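Local coordinates for saframycin Mx1 synthetase B (Legionella pneumophila subsp. pneumophila, PDB 3KXW), which is a fatty acid AMP ligase by name, belongs to the ANL superfamily and holds 5'-O-[(S)-(dodecanoyloxy)(hydroxy)phosphoryl]adenosine in its pocket, at residues S266-F269 with A270-C274; L542-L545 with K546-P549. All blocks are in the same frame, centred on the assembly; numbering follows the deposited sequence.

Contact 1: S266-F269 with A270-C274; sequences SPNF and AYDYC
F269 and A270 meet at the first turn of helix 269-277, in the strand-to-helix connection that follows strand 263-266, part of a mixed sheet in the AMP-binding domain. From CB, 3.3 Å from the backbone N of A270, the F269 side chain swings between its own N and carbonyl carbon (chi1 88°). This folds the ring back over the helix start. A270 N lies over one face of the ring, nearest CG at 3.0 Å, and CZ at the far end reaches A270 CB. A270 CB sits 4.1 Å from the centroid of the F269 ring, 11° off its normal: a CH-pi contact over one face. CD1 also approaches Y273 CB, one turn further on.

The backbone evidence for a helix start is consistent. A270 N donates to P267 O and Y271 N to N268 O, three residues back, whereas Y273 N bonds F269 O four residues back at 2.9 Å. The buried hydroxyl of S266 bonds P267 O, so that oxygen receives two donors, from opposite faces of its plane. N268 and D272 are not bonded to each other, but N268 ND2 and D272 OD2 both bond T305 OG1, which ties this turn to helix 303-313; N268 OD1 is taken by R302 N and N296 ND2. On the strand side, Y271 OH bonds F295 O. The side chain of P267 lies about 7 Å from the bound 5'-O-[(S)-(dodecanoyloxy)(hydroxy)phosphoryl]adenosine. Back along the Y271 ring, CE2 comes 3.4 Å from S266 OG.

Contact 2: L542-L545 with K546-P549; sequences LIPL and KAMP
I543 drives its CD1 methyl against A547 CB at 3.5 Å, closer than usual for two carbons. The side chain gets there because CG1 stands between the backbone N and carbonyl carbon (chi1 65°) and chi2 extends CD1 onward to A547, the last residue of the turn, and M548 after it. CG and CE of the selenomethionine M548 each come within 3.9 Å of I543 CD1, the M548 chain extended past CG and running roughly perpendicular to that of I543. Both I543 and M548 are buried, and M548 continues inward to M505 of strand 499-508 and to R557 and C561 of helix 554-567.

The backbone that brings these groups together is a type II beta turn from P544 to A547, which leads from strand 539-544 into the loop before helix 554-567. Its signature is K546 at the third position with positive phi (64°). A547 N donates to P544 O over 3.2 Å, bent to 137° at the hydrogen, with the donor lifted out of the carbonyl plane. A547 CB also lies beside P544 O and, more distantly, 4.2 Å from P544 CD. Just past the turn, M548 N bonds E507 OE2, fastening the outgoing chain to the neighbouring strand.

The crest of the turn is the solvent side. L545 and K546 are exposed, and their contact across the segments is little more than that of adjacent residues. The K546 chain bends at chi2 and carries NZ off from residues 542-545.

Contact 1 comes first along the chain, in the AMP-binding enzyme part, and contact 2 follows far downstream in the C-terminal part, of the family of Disco-interacting protein 2-like AMP domains. Their centres are 30 Å apart and their nearest atoms about 15 Å, so they do not touch. They also use separate sheets: strand 263-266 is an outermost strand of one, strand 539-544 an inner strand of another. Contact 1 is buried, 12 Å from the chain centre, and contact 2 is partly buried, 34 Å out. The two regions nevertheless meet beside contact 1, where F269 touches E536 and the ring of Y273 meets F526 of helix 515-533, the same helix whose L521 and F522 touch the side chain of L542.

Contact 1: S266-F269 with A270-C274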
ATOM      1  N   SER A 266       1.225  -4.651   7.286  1.00 12.44           N
ATOM      2  CA  SER A 266       2.029  -3.787   6.434  1.00 12.20           C
ATOM      3  C   SER A 266       2.686  -4.612   5.344  1.00 12.50           C
ATOM      4  O   SER A 266       2.648  -5.836   5.379  1.00 11.58           O
ATOM      5  CB  SER A 266       3.156  -3.156   7.267  1.00 11.12           C
ATOM      6  OG  SER A 266       4.042  -4.170   7.767  1.00 11.94           O
ATOM      7  N   PRO A 267       3.329  -3.937   4.374  1.00 11.22           N
ATOM      8  CA  PRO A 267       4.248  -4.671   3.494  1.00 11.65           C
ATOM      9  C   PRO A 267       5.396  -5.240   4.310  1.00 13.06           C
ATOM     10  O   PRO A 267       5.694  -4.769   5.408  1.00 12.08           O
ATOM     11  CB  PRO A 267       4.789  -3.577   2.539  1.00 14.30           C
ATOM     12  CG  PRO A 267       3.805  -2.455   2.643  1.00 14.95           C
ATOM     13  CD  PRO A 267       3.324  -2.499   4.082  1.00 12.70           C
ATOM     14  N   ASN A 268       6.032  -6.256   3.762  1.00 12.91           N
ATOM     15  CA  ASN A 268       7.110  -6.966   4.446  1.00 13.69           C
ATOM     16  C   ASN A 268       8.193  -6.038   5.020  1.00 12.55           C
ATOM     17  O   ASN A 268       8.655  -6.236   6.138  1.00 12.62           O
ATOM     18  CB  ASN A 268       7.729  -7.922   3.432  1.00 14.95           C
ATOM     19  CG  ASN A 268       8.744  -8.844   4.050  1.00 14.98           C
ATOM     20  OD1 ASN A 268       8.384  -9.871   4.619  1.00 14.63           O
ATOM     21  ND2 ASN A 268      10.018  -8.505   3.908  1.00 12.87           N
ATOM     22  N   PHE A 269       8.606  -5.020   4.262  1.00 13.54           N
ATOM     23  CA  PHE A 269       9.724  -4.169   4.713  1.00 13.94           C
ATOM     24  C   PHE A 269       9.550  -3.591   6.134  1.00 13.18           C
ATOM     25  O   PHE A 269      10.535  -3.344   6.847  1.00 12.16           O
ATOM     26  CB  PHE A 269       9.957  -3.011   3.734  1.00 14.28           C
ATOM     27  CG  PHE A 269       9.126  -1.803   4.044  1.00 14.31           C
ATOM     28  CD1 PHE A 269       9.584  -0.843   4.930  1.00 13.70           C
ATOM     29  CD2 PHE A 269       7.865  -1.644   3.466  1.00 16.39           C
ATOM     30  CE1 PHE A 269       8.811   0.256   5.253  1.00 15.18           C
ATOM     31  CE2 PHE A 269       7.092  -0.538   3.785  1.00 18.16           C
ATOM     32  CZ  PHE A 269       7.570   0.408   4.679  1.00 15.25           C
ATOM     33  N   ALA A 270       8.306  -3.333   6.539  1.00 12.45           N
ATOM     34  CA  ALA A 270       8.104  -2.583   7.779  1.00 13.29           C
ATOM     35  C   ALA A 270       8.486  -3.401   9.022  1.00 12.68           C
ATOM     36  O   ALA A 270       8.863  -2.837  10.068  1.00 13.47           O
ATOM     37  CB  ALA A 270       6.655  -2.064   7.874  1.00 11.64           C
ATOM     38  N   TYR A 271       8.407  -4.723   8.911  1.00 12.57           N
ATOM     39  CA  TYR A 271       8.847  -5.586   9.998  1.00 11.52           C
ATOM     40  C   TYR A 271      10.385  -5.495  10.153  1.00 13.47           C
ATOM     41  O   TYR A 271      10.908  -5.391  11.263  1.00 12.88           O
ATOM     42  CB  TYR A 271       8.312  -7.028   9.819  1.00 13.72           C
ATOM     43  CG  TYR A 271       6.782  -7.103   9.861  1.00 12.90           C
ATOM     44  CD1 TYR A 271       6.095  -6.972  11.057  1.00 11.77           C
ATOM     45  CD2 TYR A 271       6.044  -7.284   8.700  1.00 11.96           C
ATOM     46  CE1 TYR A 271       4.701  -7.017  11.113  1.00 11.94           C
ATOM     47  CE2 TYR A 271       4.649  -7.327   8.732  1.00 13.90           C
ATOM     48  CZ  TYR A 271       3.986  -7.192   9.940  1.00 12.86           C
ATOM     49  OH  TYR A 271       2.622  -7.233   9.982  1.00 12.03           O
ATOM     50  N   ASP A 272      11.098  -5.479   9.034  1.00 13.21           N
ATOM     51  CA  ASP A 272      12.541  -5.304   9.059  1.00 13.51           C
ATOM     52  C   ASP A 272      12.897  -3.948   9.610  1.00 13.70           C
ATOM     53  O   ASP A 272      13.885  -3.794  10.314  1.00 14.74           O
ATOM     54  CB  ASP A 272      13.127  -5.415   7.661  1.00 14.45           C
ATOM     55  CG  ASP A 272      13.199  -6.846   7.176  1.00 15.55           C
ATOM     56  OD1 ASP A 272      13.673  -7.717   7.927  1.00 16.48           O
ATOM     57  OD2 ASP A 272      12.764  -7.085   6.043  1.00 17.25           O
ATOM     58  N   TYR A 273      12.086  -2.955   9.266  1.00 14.15           N
ATOM     59  CA  TYR A 273      12.347  -1.586   9.685  1.00 14.80           C
ATOM     60  C   TYR A 273      12.245  -1.467  11.207  1.00 16.02           C
ATOM     61  O   TYR A 273      13.057  -0.778  11.833  1.00 14.77           O
ATOM     62  CB  TYR A 273      11.370  -0.646   8.980  1.00 13.27           C
ATOM     63  CG  TYR A 273      11.692   0.820   9.097  1.00 15.95           C
ATOM     64  CD1 TYR A 273      12.727   1.407   8.376  1.00 17.39           C
ATOM     65  CD2 TYR A 273      10.938   1.623   9.917  1.00 16.66           C
ATOM     66  CE1 TYR A 273      13.004   2.786   8.504  1.00 20.03           C
ATOM     67  CE2 TYR A 273      11.188   2.954  10.033  1.00 19.14           C
ATOM     68  CZ  TYR A 273      12.211   3.543   9.343  1.00 21.52           C
ATOM     69  OH  TYR A 273      12.376   4.908   9.543  1.00 24.11           O
ATOM     70  N   CYS A 274      11.234  -2.121  11.784  1.00 13.41           N
ATOM     71  CA  CYS A 274      11.123  -2.218  13.252  1.00 14.93           C
ATOM     72  C   CYS A 274      12.329  -2.881  13.899  1.00 15.85           C
ATOM     73  O   CYS A 274      12.872  -2.371  14.877  1.00 16.50           O
ATOM     74  CB  CYS A 274       9.877  -2.995  13.653  1.00 14.81           C
ATOM     75  SG  CYS A 274       8.324  -2.100  13.399  1.00 15.05           S
TER

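Contact 2: L542-L545 with K546-P549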
ATOM      1  N   LEU A 542      27.551   4.735   1.218  1.00 19.30           N
ATOM      2  CA  LEU A 542      28.163   6.050   1.330  1.00 17.42           C
ATOM      3  C   LEU A 542      29.609   5.907   0.868  1.00 18.36           C
ATOM      4  O   LEU A 542      30.279   4.953   1.241  1.00 19.64           O
ATOM      5  CB  LEU A 542      28.116   6.562   2.790  1.00 18.71           C
ATOM      6  CG  LEU A 542      26.726   6.697   3.449  1.00 19.92           C
ATOM      7  CD1 LEU A 542      26.799   7.322   4.859  1.00 17.61           C
ATOM      8  CD2 LEU A 542      25.719   7.482   2.579  1.00 16.07           C
ATOM      9  N   ILE A 543      30.065   6.848   0.051  1.00 17.26           N
ATOM     10  CA  ILE A 543      31.436   6.866  -0.436  1.00 20.39           C
ATOM     11  C   ILE A 543      31.973   8.301  -0.363  1.00 19.91           C
ATOM     12  O   ILE A 543      31.198   9.236  -0.212  1.00 18.46           O
ATOM     13  CB  ILE A 543      31.499   6.339  -1.878  1.00 19.78           C
ATOM     14  CG1 ILE A 543      30.740   7.271  -2.830  1.00 18.31           C
ATOM     15  CG2 ILE A 543      30.938   4.899  -1.943  1.00 19.96           C
ATOM     16  CD1 ILE A 543      31.016   6.959  -4.280  1.00 23.04           C
ATOM     17  N   PRO A 544      33.302   8.476  -0.481  1.00 23.17           N
ATOM     18  CA  PRO A 544      33.903   9.813  -0.379  1.00 21.45           C
ATOM     19  C   PRO A 544      33.552  10.727  -1.549  1.00 21.37           C
ATOM     20  O   PRO A 544      33.183  10.273  -2.630  1.00 21.16           O
ATOM     21  CB  PRO A 544      35.424   9.525  -0.388  1.00 23.48           C
ATOM     22  CG  PRO A 544      35.558   8.086  -0.010  1.00 24.16           C
ATOM     23  CD  PRO A 544      34.335   7.432  -0.624  1.00 21.55           C
ATOM     24  N   LEU A 545      33.673  12.028  -1.311  1.00 20.67           N
ATOM     25  CA  LEU A 545      33.521  13.037  -2.348  1.00 24.64           C
ATOM     26  C   LEU A 545      34.400  12.745  -3.552  1.00 25.43           C
ATOM     27  O   LEU A 545      35.503  12.223  -3.413  1.00 26.70           O
ATOM     28  CB  LEU A 545      33.899  14.416  -1.806  1.00 23.71           C
ATOM     29  CG  LEU A 545      32.818  15.377  -1.344  1.00 24.92           C
ATOM     30  CD1 LEU A 545      33.387  16.807  -1.370  1.00 23.46           C
ATOM     31  CD2 LEU A 545      31.554  15.288  -2.210  1.00 22.62           C
ATOM     32  N   LYS A 546      33.887  13.090  -4.732  1.00 29.16           N
ATOM     33  CA  LYS A 546      34.615  12.922  -5.997  1.00 32.98           C
ATOM     34  C   LYS A 546      34.909  11.454  -6.343  1.00 32.25           C
ATOM     35  O   LYS A 546      35.692  11.163  -7.246  1.00 34.07           O
ATOM     36  CB  LYS A 546      35.905  13.771  -5.988  1.00 32.15           C
ATOM     37  CG  LYS A 546      36.660  13.823  -7.324  1.00 39.56           C
ATOM     38  CD  LYS A 546      35.912  14.629  -8.407  1.00 39.87           C
ATOM     39  CE  LYS A 546      36.838  14.984  -9.588  1.00 38.00           C
ATOM     40  NZ  LYS A 546      36.191  15.863 -10.630  1.00 41.26           N
ATOM     41  N   ALA A 547      34.271  10.523  -5.645  1.00 28.71           N
ATOM     42  CA  ALA A 547      34.546   9.115  -5.898  1.00 28.91           C
ATOM     43  C   ALA A 547      33.814   8.624  -7.155  1.00 30.84           C
ATOM     44  O   ALA A 547      34.180   7.605  -7.729  1.00 34.38           O
ATOM     45  CB  ALA A 547      34.194   8.257  -4.691  1.00 27.29           C
HETATM   46  N   MSE A 548      32.783   9.356  -7.563  1.00 29.55           N
HETATM   47  CA  MSE A 548      32.111   9.112  -8.841  1.00 30.99           C
HETATM   48  C   MSE A 548      32.685  10.000  -9.936  1.00 34.21           C
HETATM   49  O   MSE A 548      32.794  11.215  -9.764  1.00 32.93           O
HETATM   50  CB  MSE A 548      30.617   9.392  -8.721  1.00 30.92           C
HETATM   51  CG  MSE A 548      29.926   8.579  -7.640  1.00 29.46           C
HETATM   52 SE   MSE A 548      27.996   8.978  -7.543  1.00 36.73          SE
HETATM   53  CE  MSE A 548      27.580   7.914  -5.946  1.00 22.28           C
ATOM     54  N   PRO A 549      33.017   9.406 -11.089  1.00 35.03           N
ATOM     55  CA  PRO A 549      33.693  10.172 -12.141  1.00 35.55           C
ATOM     56  C   PRO A 549      32.848  11.351 -12.625  1.00 36.55           C
ATOM     57  O   PRO A 549      31.613  11.272 -12.621  1.00 34.23           O
ATOM     58  CB  PRO A 549      33.890   9.137 -13.263  1.00 37.89           C
ATOM     59  CG  PRO A 549      33.772   7.796 -12.587  1.00 37.64           C
ATOM     60  CD  PRO A 549      32.768   8.009 -11.481  1.00 36.32           C
TER